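Local structure of hydrazine synthase subunit alpha (Candidatus Kuenenia stuttgartiensis, 5C2V) at residues D[160-172]-D[184-198]. The protein catalyses, within the hydrazine synthase complex, the condensation of hydroxylamine with ammonia to hydrazine, the second half-reaction, and binds two c-type hemes. Residues are numbered along the deposited sequence; the frame is centred on the assembly and turned at random.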
loop_
_atom_site.group_PDB
_atom_site.type_symbol
_atom_site.label_atom_id
_atom_site.label_comp_id
_atom_site.label_asym_id
_atom_site.label_seq_id
_atom_site.Cartn_x
_atom_site.Cartn_y
_atom_site.Cartn_z
ATOM N N VAL D 160 -21.337 -50.975 -5.195
ATOM C CA VAL D 160 -20.005 -50.525 -4.809
ATOM C C VAL D 160 -20.017 -50.129 -3.334
ATOM O O VAL D 160 -20.996 -49.560 -2.854
ATOM C CB VAL D 160 -19.533 -49.339 -5.691
ATOM C CG1 VAL D 160 -20.591 -48.245 -5.740
ATOM C CG2 VAL D 160 -18.197 -48.791 -5.209
ATOM N N GLU D 161 -18.941 -50.431 -2.614
ATOM C CA GLU D 161 -18.823 -50.013 -1.222
ATOM C C GLU D 161 -18.866 -48.495 -1.125
ATOM O O GLU D 161 -18.153 -47.804 -1.851
ATOM C CB GLU D 161 -17.530 -50.545 -0.600
ATOM C CG GLU D 161 -17.710 -51.788 0.256
ATOM C CD GLU D 161 -18.404 -51.494 1.572
ATOM O OE1 GLU D 161 -18.128 -50.432 2.169
ATOM O OE2 GLU D 161 -19.227 -52.325 2.011
ATOM N N LYS D 162 -19.695 -47.972 -0.228
ATOM C CA LYS D 162 -19.748 -46.532 -0.052
ATOM C C LYS D 162 -18.760 -46.144 1.034
ATOM O O LYS D 162 -18.973 -46.405 2.217
ATOM C CB LYS D 162 -21.159 -46.063 0.309
ATOM C CG LYS D 162 -22.237 -46.495 -0.670
ATOM C CD LYS D 162 -23.605 -46.028 -0.203
ATOM C CE LYS D 162 -23.971 -46.660 1.130
ATOM N NZ LYS D 162 -25.051 -45.911 1.830
ATOM N N THR D 163 -17.682 -45.500 0.607
ATOM C CA THR D 163 -16.611 -45.090 1.499
ATOM C C THR D 163 -16.479 -43.583 1.410
ATOM O O THR D 163 -16.689 -42.865 2.388
ATOM C CB THR D 163 -15.272 -45.762 1.137
ATOM O OG1 THR D 163 -15.041 -45.637 -0.271
ATOM C CG2 THR D 163 -15.303 -47.237 1.503
ATOM N N GLY D 164 -16.133 -43.114 0.218
ATOM C CA GLY D 164 -16.067 -41.694 -0.044
ATOM C C GLY D 164 -15.041 -41.344 -1.098
ATOM O O GLY D 164 -14.574 -42.198 -1.851
ATOM N N MET D 165 -14.696 -40.066 -1.140
ATOM C CA MET D 165 -13.688 -39.551 -2.048
ATOM C C MET D 165 -12.575 -38.930 -1.219
ATOM O O MET D 165 -12.776 -38.607 -0.047
ATOM C CB MET D 165 -14.293 -38.519 -3.000
ATOM C CG MET D 165 -15.465 -39.032 -3.819
ATOM S SD MET D 165 -14.946 -40.080 -5.187
ATOM C CE MET D 165 -14.024 -38.900 -6.170
ATOM N N ILE D 166 -11.399 -38.772 -1.814
ATOM C CA ILE D 166 -10.301 -38.117 -1.117
ATOM C C ILE D 166 -9.823 -36.886 -1.875
ATOM O O ILE D 166 -9.319 -36.987 -2.992
ATOM C CB ILE D 166 -9.113 -39.070 -0.896
ATOM C CG1 ILE D 166 -9.492 -40.168 0.098
ATOM C CG2 ILE D 166 -7.906 -38.303 -0.382
ATOM C CD1 ILE D 166 -8.345 -41.086 0.462
ATOM N N ILE D 167 -9.991 -35.720 -1.260
ATOM C CA ILE D 167 -9.516 -34.476 -1.849
ATOM C C ILE D 167 -8.145 -34.140 -1.285
ATOM O O ILE D 167 -7.997 -33.959 -0.078
ATOM C CB ILE D 167 -10.480 -33.305 -1.574
ATOM C CG1 ILE D 167 -11.929 -33.722 -1.846
ATOM C CG2 ILE D 167 -10.093 -32.090 -2.404
ATOM C CD1 ILE D 167 -12.191 -34.138 -3.275
ATOM N N PHE D 168 -7.136 -34.059 -2.147
ATOM C CA PHE D 168 -5.791 -33.769 -1.659
ATOM C C PHE D 168 -5.075 -32.739 -2.521
ATOM O O PHE D 168 -5.518 -32.420 -3.620
ATOM C CB PHE D 168 -4.958 -35.055 -1.577
ATOM C CG PHE D 168 -4.543 -35.604 -2.916
ATOM C CD1 PHE D 168 -5.389 -36.432 -3.634
ATOM C CD2 PHE D 168 -3.297 -35.307 -3.445
ATOM C CE1 PHE D 168 -5.004 -36.944 -4.861
ATOM C CE2 PHE D 168 -2.908 -35.812 -4.672
ATOM C CZ PHE D 168 -3.762 -36.633 -5.381
ATOM N N SER D 169 -3.969 -32.212 -2.007
ATOM C CA SER D 169 -3.154 -31.280 -2.774
ATOM C C SER D 169 -1.969 -32.018 -3.379
ATOM O O SER D 169 -1.345 -32.842 -2.717
ATOM C CB SER D 169 -2.673 -30.124 -1.895
ATOM O OG SER D 169 -1.844 -29.240 -2.627
ATOM N N GLY D 170 -1.656 -31.729 -4.637
ATOM C CA GLY D 170 -0.547 -32.399 -5.287
ATOM C C GLY D 170 0.094 -31.591 -6.394
ATOM O O GLY D 170 -0.543 -30.738 -7.010
ATOM N N SER D 171 1.363 -31.879 -6.656
ATOM C CA SER D 171 2.121 -31.151 -7.663
ATOM C C SER D 171 2.981 -32.096 -8.493
ATOM O O SER D 171 3.558 -33.039 -7.959
ATOM C CB SER D 171 3.004 -30.093 -6.997
ATOM O OG SER D 171 3.941 -29.558 -7.915
ATOM N N PRO D 172 3.074 -31.838 -9.804
ATOM C CA PRO D 172 3.979 -32.610 -10.661
ATOM C C PRO D 172 5.435 -32.205 -10.440
ATOM O O PRO D 172 5.710 -31.354 -9.594
ATOM C CB PRO D 172 3.514 -32.256 -12.076
ATOM C CG PRO D 172 2.884 -30.914 -11.936
ATOM C CD PRO D 172 2.245 -30.896 -10.577
ATOM N N ALA D 184 4.459 -26.569 -8.427
ATOM C CA ALA D 184 3.155 -25.924 -8.544
ATOM C C ALA D 184 2.053 -26.884 -8.108
ATOM O O ALA D 184 1.761 -27.862 -8.797
ATOM C CB ALA D 184 2.918 -25.446 -9.968
ATOM N N TYR D 185 1.435 -26.589 -6.971
ATOM C CA TYR D 185 0.380 -27.434 -6.423
ATOM C C TYR D 185 -1.008 -27.143 -6.980
ATOM O O TYR D 185 -1.298 -26.032 -7.425
ATOM C CB TYR D 185 0.364 -27.330 -4.899
ATOM C CG TYR D 185 1.466 -28.135 -4.254
ATOM C CD1 TYR D 185 2.729 -27.595 -4.067
ATOM C CD2 TYR D 185 1.247 -29.447 -3.853
ATOM C CE1 TYR D 185 3.741 -28.332 -3.488
ATOM C CE2 TYR D 185 2.254 -30.192 -3.272
ATOM C CZ TYR D 185 3.499 -29.630 -3.091
ATOM O OH TYR D 185 4.506 -30.367 -2.511
ATOM N N ASN D 186 -1.858 -28.163 -6.946
ATOM C CA ASN D 186 -3.267 -28.021 -7.282
ATOM C C ASN D 186 -4.097 -29.026 -6.491
ATOM O O ASN D 186 -3.551 -29.826 -5.731
ATOM C CB ASN D 186 -3.479 -28.204 -8.782
ATOM C CG ASN D 186 -3.314 -26.909 -9.553
ATOM O OD1 ASN D 186 -3.853 -25.873 -9.166
ATOM N ND2 ASN D 186 -2.580 -26.965 -10.657
ATOM N N LEU D 187 -5.413 -28.989 -6.666
ATOM C CA LEU D 187 -6.288 -29.901 -5.937
ATOM C C LEU D 187 -6.741 -31.066 -6.808
ATOM O O LEU D 187 -7.074 -30.894 -7.981
ATOM C CB LEU D 187 -7.503 -29.157 -5.381
ATOM C CG LEU D 187 -7.234 -28.156 -4.255
ATOM C CD1 LEU D 187 -8.540 -27.624 -3.684
ATOM C CD2 LEU D 187 -6.385 -28.787 -3.160
ATOM N N TYR D 188 -6.743 -32.255 -6.215
ATOM C CA TYR D 188 -7.180 -33.469 -6.887
ATOM C C TYR D 188 -8.295 -34.152 -6.105
ATOM O O TYR D 188 -8.248 -34.225 -4.870
ATOM C CB TYR D 188 -6.017 -34.449 -7.058
ATOM C CG TYR D 188 -5.002 -34.079 -8.114
ATOM C CD1 TYR D 188 -3.931 -33.247 -7.815
ATOM C CD2 TYR D 188 -5.099 -34.585 -9.403
ATOM C CE1 TYR D 188 -2.995 -32.916 -8.777
ATOM C CE2 TYR D 188 -4.168 -34.261 -10.371
ATOM C CZ TYR D 188 -3.118 -33.425 -10.052
ATOM O OH TYR D 188 -2.189 -33.099 -11.013
ATOM N N ARG D 189 -9.295 -34.649 -6.827
ATOM C CA ARG D 189 -10.292 -35.532 -6.239
ATOM C C ARG D 189 -9.927 -36.974 -6.577
ATOM O O ARG D 189 -9.450 -37.267 -7.678
ATOM C CB ARG D 189 -11.704 -35.191 -6.726
ATOM C CG ARG D 189 -11.962 -35.426 -8.204
ATOM C CD ARG D 189 -13.434 -35.217 -8.528
ATOM N NE ARG D 189 -13.708 -35.306 -9.959
ATOM C CZ ARG D 189 -14.920 -35.185 -10.494
ATOM N NH1 ARG D 189 -15.972 -34.974 -9.715
ATOM N NH2 ARG D 189 -15.080 -35.279 -11.807
ATOM N N LEU D 190 -10.142 -37.869 -5.620
ATOM C CA LEU D 190 -9.682 -39.245 -5.747
ATOM C C LEU D 190 -10.782 -40.250 -5.422
ATOM O O LEU D 190 -11.318 -40.265 -4.312
ATOM C CB LEU D 190 -8.468 -39.475 -4.838
ATOM C CG LEU D 190 -7.817 -40.859 -4.757
ATOM C CD1 LEU D 190 -6.323 -40.713 -4.552
ATOM C CD2 LEU D 190 -8.408 -41.682 -3.625
ATOM N N ASP D 191 -11.111 -41.084 -6.402
ATOM C CA ASP D 191 -12.021 -42.199 -6.187
ATOM C C ASP D 191 -11.243 -43.367 -5.596
ATOM O O ASP D 191 -10.273 -43.858 -6.192
ATOM C CB ASP D 191 -12.709 -42.608 -7.492
ATOM C CG ASP D 191 -13.954 -43.447 -7.259
ATOM O OD1 ASP D 191 -13.947 -44.296 -6.342
ATOM O OD2 ASP D 191 -14.945 -43.257 -7.994
ATOM N N THR D 192 -11.683 -43.795 -4.414
ATOM C CA THR D 192 -11.014 -44.837 -3.648
ATOM C C THR D 192 -11.392 -46.242 -4.104
ATOM O O THR D 192 -10.697 -47.208 -3.792
ATOM C CB THR D 192 -11.337 -44.713 -2.144
ATOM O OG1 THR D 192 -12.734 -44.955 -1.931
ATOM C CG2 THR D 192 -10.988 -43.324 -1.631
ATOM N N GLN D 193 -12.496 -46.357 -4.835
ATOM C CA GLN D 193 -12.984 -47.668 -5.247
ATOM C C GLN D 193 -12.538 -48.057 -6.653
ATOM O O GLN D 193 -12.875 -49.137 -7.136
ATOM C CB GLN D 193 -14.511 -47.723 -5.143
ATOM C CG GLN D 193 -15.017 -47.751 -3.708
ATOM C CD GLN D 193 -14.416 -48.885 -2.892
ATOM O OE1 GLN D 193 -14.019 -49.918 -3.435
ATOM N NE2 GLN D 193 -14.343 -48.693 -1.580
ATOM N N GLY D 194 -11.758 -47.190 -7.292
ATOM C CA GLY D 194 -11.243 -47.468 -8.622
ATOM C C GLY D 194 -12.074 -46.840 -9.722
ATOM O O GLY D 194 -12.018 -47.262 -10.879
ATOM N N GLY D 195 -12.855 -45.831 -9.356
ATOM C CA GLY D 195 -13.722 -45.152 -10.298
ATOM C C GLY D 195 -15.163 -45.591 -10.146
ATOM O O GLY D 195 -16.052 -45.076 -10.823
ATOM N N LYS D 196 -15.419 -46.540 -9.258
ATOM C CA LYS D 196 -16.765 -47.082 -9.183
ATOM C C LYS D 196 -17.708 -46.175 -8.397
ATOM O O LYS D 196 -18.919 -46.272 -8.549
ATOM C CB LYS D 196 -16.741 -48.495 -8.589
ATOM C CG LYS D 196 -16.336 -49.567 -9.600
ATOM C CD LYS D 196 -14.847 -49.848 -9.528
ATOM C CE LYS D 196 -14.379 -50.805 -10.607
ATOM N NZ LYS D 196 -12.938 -51.140 -10.431
ATOM N N ILE D 197 -17.162 -45.285 -7.571
ATOM C CA ILE D 197 -17.996 -44.335 -6.834
ATOM C C ILE D 197 -18.466 -43.219 -7.764
ATOM O O ILE D 197 -19.624 -42.796 -7.716
ATOM C CB ILE D 197 -17.246 -43.738 -5.628
ATOM C CG1 ILE D 197 -17.066 -44.817 -4.558
ATOM C CG2 ILE D 197 -17.997 -42.537 -5.057
ATOM C CD1 ILE D 197 -16.561 -44.302 -3.231
ATOM N N ILE D 198 -17.562 -42.762 -8.623
ATOM C CA ILE D 198 -17.907 -41.820 -9.678
ATOM C C ILE D 198 -18.899 -42.476 -10.638
ATOM O O ILE D 198 -19.812 -41.829 -11.150
ATOM C CB ILE D 198 -16.651 -41.349 -10.443
ATOM C CG1 ILE D 198 -15.745 -40.539 -9.517
ATOM C CG2 ILE D 198 -17.029 -40.513 -11.654
ATOM C CD1 ILE D 198 -16.387 -39.275 -8.991
#
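Phe168 faces Tyr188, and Gly170 faces Asn186, as antiparallel hydrogen-bonded pairs of neighbouring strands 165-171 and 186-191, whose directions differ by 158°, a pairing consistent with one blade of the N-terminal six-bladed beta-propeller, between strands 124-131 and 216-220. Both pairs are closed by reciprocal backbone bonds, such as Tyr188 N to Phe168 O at 2.9 Å. Phe168 CG lies between its backbone N and carbonyl carbon (chi1 72°), which lays the ring across Tyr188: CB of Tyr188 sits over one face, off-centre, 3.5 Å from Phe168 CE1. The two ring planes are within 14° of parallel but slid apart, with little overlap. The edge of the Tyr188 ring, at CE1, meets Gly170 O near the ring plane. Farther along, Ser171 CB rests over the centre of the Tyr185 ring, 3.6 Å from its centroid, while Tyr185 OH is hydrogen-bonded to His51. Leu190 CD2 lies against Ile166 CB on the Phe168 side. On the reverse face, the twice-bent Met165 chain brings CE to Ile198 CD1 (3.7 Å) and SD to Ile197 CG2, joining sheet to helix 196-201. Extended Arg189 leaves Ile167 CD1 beside its CB and carries its guanidinium to a salt bridge with Asp219. Beyond the paired strands, Thr163 OG1 donates to Thr192 OG1 (2.9 Å); Thr192 OG1 in turn donates weakly to Gly164 O, and Gln193 NE2 gives Thr163 OG1 a weak but straight bond. Asp191 forms an Asx turn through OD1 to Gln193 N, while OD2 accepts from Ile198 N (2.7 Å). Its carboxylate thus ties strand end to helix start, and the helix N-terminus would probably favour its negative charge.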